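Local coordinates for putative branched-chain amino acid transport system substrate-binding protein (PDB 3TX6) that probably captures aromatic acids such as the bound 3-(4-hydroxyphenyl)pyruvic acid in the periplasm and delivers them to an ABC transporter, at residues A[6-11]-A[39-44]; A[123-128]-A[242-247]. All blocks are in the same frame, centred on the assembly; numbering follows the deposited sequence.

Contact 1: A[6-11]-A[39-44]; sequences NEITIG and GGHPLK
Parallel strand pairing joins residues 6-11 to 39-44 at the N-terminal ends of strands 8-14 and 41-49, with Ile8 bridged to Leu43 and Thr9 to Lys44. The axes run 4.7 Å apart and 20° from parallel. In the ladder, Ile8 N donates to Pro42 O, Lys44 N to Ile8 O and Ile10 N to Lys44 O, at 2.8 to 2.9 Å. Ahead of it, His41 ND1 donates to Asn6 O at 2.6 Å, the acceptor 4° out of the ring plane and the donor on a carbonyl lone pair. A chi1 of -63° sets CG of His41 beside its backbone N, on the side from which ND1 can meet Asn6 O. Ile8 CD1 packs on His41 CB. An alanine here would probably leave Asn6 O without this donor and the residues before strand 8-14 less firmly held. Strand 8-14 is an inner sheet strand in one lobe of a type I periplasmic binding fold; the Asp71 carboxylate accepts a hydrogen bond from Thr9 N. On the face carrying Ile8 and Leu43, Leu43 CD2 lies 3.8 Å from Ile8 CB, side chains side by side, while Leu43 CD1 meets Ile10 CD1; helix 282-304 covers this face through Val298, Leu294 and Phe291.

Contact 2: A[123-128]-A[242-247]; sequences GKVLYE and LMASGP
Leu126 overlaps the backbone of strand 242-245 with a single methyl: its CD2 lies 3.6 Å from Ala244 N, with Met243 C and Leu242 O slightly farther off. The same methyl is 4.1 Å from Ala244 CB, and CG of Leu126 is about as close to that carbon, making the branch end of the leucine the part that does the touching. A chi1 of -62° puts CG beside the backbone N and anti to the carbonyl carbon. Of the two methyls beyond it, CD2 is the branch turned to the strand. One residue earlier on the helix, CB of Val125 is directed toward the strand, and CG1 lies 4.0 Å from Ala244 CB. Ala244 therefore receives methyls from two consecutive helix residues on one CB.

The helix and strand segments run nearly antiparallel, at 154°, with their axes 8.2 Å apart at closest approach. This is a helix lying against one face of a central sheet, as in the alpha/beta lobes of type I periplasmic binding proteins; here helix 119-130 covers strand 242-245. Met122 of the same helix also touches Ala244, while Trp151 of helix 146-161 and Leu350 of strand 349-354 also touch Leu126. Along the sheet, Ala244 bonds through its backbone to Gln221, and Met243, a selenomethionine whose CB is directed away from the helix, bonds to Leu351.

All five touching residues are buried, and the side chains carrying the contact are aliphatic. With just 147 Å² buried between the segments and no polar pair joining them, the helix is held here by van der Waals contact and hydrophobic burial, which depend on shape and distance more than on bond direction.

Contact 1 and contact 2 lie on opposite sides of the chain's centre, their own centres 36 Å apart and their nearest atoms about 22 Å apart. They come in series along the chain, 6-11 with 39-44 closing before 123-128 with 242-247 opens. They share no sheet: contact 1 joins neighbouring strands of the sheet that includes 72-75, 96-98 and 112-114, whereas contact 2 sets helix 119-130 on strand 242-245 of the other large sheet. As in other periplasmic binding proteins, ligand is probably held between two lobes, and each contact belongs to the internal build of one. The Ala244 side chain is about 9 Å from the bound aromatic acid.

Contact 1: A[6-11]-A[39-44]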
loop_
_atom_site.group_PDB
_atom_site.type_symbol
_atom_site.label_atom_id
_atom_site.label_comp_id
_atom_site.label_asym_id
_atom_site.label_seq_id
_atom_site.Cartn_x
_atom_site.Cartn_y
_atom_site.Cartn_z
ATOM N N ASN A 6 13.563 28.041 -4.266
ATOM C CA ASN A 6 12.339 28.175 -5.108
ATOM C C ASN A 6 11.630 26.813 -5.265
ATOM O O ASN A 6 10.407 26.742 -5.206
ATOM C CB ASN A 6 12.686 28.726 -6.478
ATOM C CG ASN A 6 11.452 29.249 -7.235
ATOM O OD1 ASN A 6 10.605 29.953 -6.657
ATOM N ND2 ASN A 6 11.335 28.888 -8.505
ATOM N N GLU A 7 12.413 25.767 -5.492
ATOM C CA GLU A 7 11.862 24.432 -5.681
ATOM C C GLU A 7 11.401 23.819 -4.378
ATOM O O GLU A 7 11.857 24.193 -3.296
ATOM C CB GLU A 7 12.880 23.515 -6.344
ATOM C CG GLU A 7 14.057 23.096 -5.492
ATOM C CD GLU A 7 15.252 24.053 -5.599
ATOM O OE1 GLU A 7 15.117 25.231 -6.046
ATOM O OE2 GLU A 7 16.343 23.638 -5.180
ATOM N N ILE A 8 10.490 22.865 -4.510
ATOM C CA ILE A 8 10.100 21.999 -3.424
ATOM C C ILE A 8 10.780 20.668 -3.723
ATOM O O ILE A 8 10.686 20.151 -4.832
ATOM C CB ILE A 8 8.596 21.900 -3.371
ATOM C CG1 ILE A 8 8.010 23.340 -3.103
ATOM C CG2 ILE A 8 8.142 20.884 -2.338
ATOM C CD1 ILE A 8 6.603 23.403 -3.489
ATOM N N THR A 9 11.518 20.156 -2.752
ATOM C CA THR A 9 12.413 19.014 -2.955
ATOM C C THR A 9 11.775 17.791 -2.308
ATOM O O THR A 9 11.505 17.783 -1.112
ATOM C CB THR A 9 13.812 19.302 -2.371
ATOM O OG1 THR A 9 14.309 20.517 -2.972
ATOM C CG2 THR A 9 14.796 18.124 -2.615
ATOM N N ILE A 10 11.637 16.730 -3.084
ATOM C CA ILE A 10 10.950 15.516 -2.657
ATOM C C ILE A 10 11.878 14.362 -2.974
ATOM O O ILE A 10 12.251 14.150 -4.117
ATOM C CB ILE A 10 9.660 15.322 -3.427
ATOM C CG1 ILE A 10 8.743 16.528 -3.174
ATOM C CG2 ILE A 10 8.931 14.001 -3.039
ATOM C CD1 ILE A 10 7.753 16.778 -4.254
ATOM N N GLY A 11 12.236 13.603 -1.939
ATOM C CA GLY A 11 12.983 12.367 -2.138
ATOM C C GLY A 11 12.124 11.147 -1.983
ATOM O O GLY A 11 11.328 11.041 -1.042
ATOM N N GLY A 39 1.893 25.492 -6.856
ATOM C CA GLY A 39 1.905 26.900 -6.433
ATOM C C GLY A 39 2.933 27.713 -7.198
ATOM O O GLY A 39 3.409 28.741 -6.716
ATOM N N GLY A 40 3.285 27.248 -8.396
ATOM C CA GLY A 40 4.312 27.914 -9.193
ATOM C C GLY A 40 5.717 27.490 -8.840
ATOM O O GLY A 40 6.682 27.887 -9.524
ATOM N N HIS A 41 5.858 26.679 -7.788
ATOM C CA HIS A 41 7.169 26.192 -7.395
ATOM C C HIS A 41 7.436 24.868 -8.071
ATOM O O HIS A 41 6.661 23.915 -7.902
ATOM C CB HIS A 41 7.304 26.047 -5.895
ATOM C CG HIS A 41 7.165 27.352 -5.158
ATOM N ND1 HIS A 41 8.228 28.077 -4.728
ATOM C CD2 HIS A 41 6.046 28.067 -4.804
ATOM C CE1 HIS A 41 7.777 29.204 -4.150
ATOM N NE2 HIS A 41 6.463 29.191 -4.171
ATOM N N PRO A 42 8.524 24.782 -8.844
ATOM C CA PRO A 42 8.876 23.483 -9.453
ATOM C C PRO A 42 9.144 22.421 -8.379
ATOM O O PRO A 42 9.695 22.734 -7.308
ATOM C CB PRO A 42 10.149 23.771 -10.260
ATOM C CG PRO A 42 10.484 25.186 -10.050
ATOM C CD PRO A 42 9.555 25.808 -9.064
ATOM N N LEU A 43 8.782 21.180 -8.671
ATOM C CA LEU A 43 9.059 20.061 -7.786
ATOM C C LEU A 43 10.359 19.426 -8.315
ATOM O O LEU A 43 10.502 19.130 -9.508
ATOM C CB LEU A 43 7.925 19.055 -7.826
ATOM C CG LEU A 43 6.527 19.535 -7.468
ATOM C CD1 LEU A 43 5.599 18.340 -7.287
ATOM C CD2 LEU A 43 6.546 20.440 -6.241
ATOM N N LYS A 44 11.307 19.255 -7.412
ATOM C CA LYS A 44 12.546 18.582 -7.697
ATOM C C LYS A 44 12.394 17.227 -7.027
ATOM O O LYS A 44 12.388 17.134 -5.807
ATOM C CB LYS A 44 13.731 19.355 -7.109
ATOM C CG LYS A 44 15.052 18.635 -7.234
ATOM C CD LYS A 44 15.527 18.566 -8.671
ATOM C CE LYS A 44 16.939 17.982 -8.796
ATOM N NZ LYS A 44 17.319 17.653 -10.203
#

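Contact 2: A[123-128]-A[242-247]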
loop_
_atom_site.group_PDB
_atom_site.type_symbol
_atom_site.label_atom_id
_atom_site.label_comp_id
_atom_site.label_asym_id
_atom_site.label_seq_id
_atom_site.Cartn_x
_atom_site.Cartn_y
_atom_site.Cartn_z
ATOM N N GLY A 123 -8.680 -6.009 6.377
ATOM C CA GLY A 123 -9.168 -7.183 7.040
ATOM C C GLY A 123 -10.696 -7.199 7.145
ATOM O O GLY A 123 -11.356 -8.207 6.793
ATOM N N LYS A 124 -11.297 -6.080 7.562
ATOM C CA LYS A 124 -12.757 -6.052 7.756
ATOM C C LYS A 124 -13.500 -6.412 6.490
ATOM O O LYS A 124 -14.474 -7.172 6.558
ATOM C CB LYS A 124 -13.208 -4.678 8.253
ATOM C CG LYS A 124 -14.690 -4.598 8.649
ATOM C CD LYS A 124 -15.034 -3.238 9.305
ATOM C CE LYS A 124 -16.520 -3.107 9.675
ATOM N NZ LYS A 124 -16.881 -1.818 10.370
ATOM N N VAL A 125 -13.054 -5.899 5.338
ATOM C CA VAL A 125 -13.767 -6.172 4.090
ATOM C C VAL A 125 -13.655 -7.656 3.744
ATOM O O VAL A 125 -14.595 -8.279 3.243
ATOM C CB VAL A 125 -13.413 -5.186 2.926
ATOM C CG1 VAL A 125 -12.119 -5.547 2.171
ATOM C CG2 VAL A 125 -14.569 -5.085 1.965
ATOM N N LEU A 126 -12.530 -8.266 4.025
ATOM C CA LEU A 126 -12.357 -9.693 3.762
ATOM C C LEU A 126 -13.163 -10.553 4.717
ATOM O O LEU A 126 -13.829 -11.505 4.293
ATOM C CB LEU A 126 -10.894 -10.083 3.871
ATOM C CG LEU A 126 -9.903 -9.427 2.873
ATOM C CD1 LEU A 126 -8.460 -9.818 3.244
ATOM C CD2 LEU A 126 -10.237 -9.813 1.434
ATOM N N TYR A 127 -13.106 -10.232 6.004
ATOM C CA TYR A 127 -13.833 -11.030 7.001
ATOM C C TYR A 127 -15.364 -10.890 6.831
ATOM O O TYR A 127 -16.100 -11.841 7.077
ATOM C CB TYR A 127 -13.432 -10.711 8.447
ATOM C CG TYR A 127 -11.936 -10.524 8.686
ATOM C CD1 TYR A 127 -11.012 -11.292 8.011
ATOM C CD2 TYR A 127 -11.453 -9.577 9.594
ATOM C CE1 TYR A 127 -9.658 -11.091 8.176
ATOM C CE2 TYR A 127 -10.091 -9.389 9.781
ATOM C CZ TYR A 127 -9.205 -10.141 9.052
ATOM O OH TYR A 127 -7.834 -9.990 9.178
ATOM N N GLU A 128 -15.831 -9.714 6.459
ATOM C CA GLU A 128 -17.254 -9.498 6.200
ATOM C C GLU A 128 -17.721 -10.455 5.134
ATOM O O GLU A 128 -18.771 -11.066 5.264
ATOM C CB GLU A 128 -17.583 -8.058 5.789
ATOM C CG GLU A 128 -17.593 -7.077 6.962
ATOM C CD GLU A 128 -17.774 -5.610 6.552
ATOM O OE1 GLU A 128 -17.630 -5.294 5.344
ATOM O OE2 GLU A 128 -18.066 -4.768 7.452
ATOM N N LEU A 242 -10.743 -13.790 -3.411
ATOM C CA LEU A 242 -11.271 -12.501 -2.920
ATOM C C LEU A 242 -10.070 -11.705 -2.472
ATOM O O LEU A 242 -9.200 -12.216 -1.771
ATOM C CB LEU A 242 -12.207 -12.706 -1.726
ATOM C CG LEU A 242 -13.560 -13.369 -1.956
ATOM C CD1 LEU A 242 -14.305 -12.787 -3.186
ATOM C CD2 LEU A 242 -13.267 -14.862 -2.103
HETATM N N MSE A 243 -10.065 -10.435 -2.832
HETATM C CA MSE A 243 -8.849 -9.632 -2.652
HETATM C C MSE A 243 -9.257 -8.262 -2.254
HETATM O O MSE A 243 -10.121 -7.647 -2.906
HETATM C CB MSE A 243 -8.059 -9.622 -3.963
HETATM C CG MSE A 243 -6.932 -8.613 -3.837
HETATM SE SE MSE A 243 -5.876 -8.484 -5.455
HETATM C CE MSE A 243 -5.307 -10.357 -5.765
ATOM N N ALA A 244 -8.675 -7.779 -1.159
ATOM C CA ALA A 244 -8.893 -6.394 -0.731
ATOM C C ALA A 244 -8.078 -5.527 -1.671
ATOM O O ALA A 244 -6.932 -5.875 -2.017
ATOM C CB ALA A 244 -8.447 -6.183 0.722
ATOM N N SER A 245 -8.677 -4.425 -2.131
ATOM C CA SER A 245 -8.017 -3.530 -3.070
ATOM C C SER A 245 -8.444 -2.126 -2.802
ATOM O O SER A 245 -9.545 -1.884 -2.366
ATOM C CB SER A 245 -8.466 -3.888 -4.476
ATOM O OG SER A 245 -7.900 -3.097 -5.436
ATOM N N GLY A 246 -7.565 -1.194 -3.102
ATOM C CA GLY A 246 -7.981 0.170 -3.270
ATOM C C GLY A 246 -8.901 0.298 -4.475
ATOM O O GLY A 246 -8.872 -0.529 -5.389
ATOM N N PRO A 247 -9.707 1.358 -4.499
ATOM C CA PRO A 247 -10.700 1.592 -5.554
ATOM C C PRO A 247 -10.103 1.929 -6.902
ATOM O O PRO A 247 -10.801 1.926 -7.923
ATOM C CB PRO A 247 -11.563 2.713 -4.990
ATOM C CG PRO A 247 -10.720 3.386 -3.964
ATOM C CD PRO A 247 -9.857 2.311 -3.377
#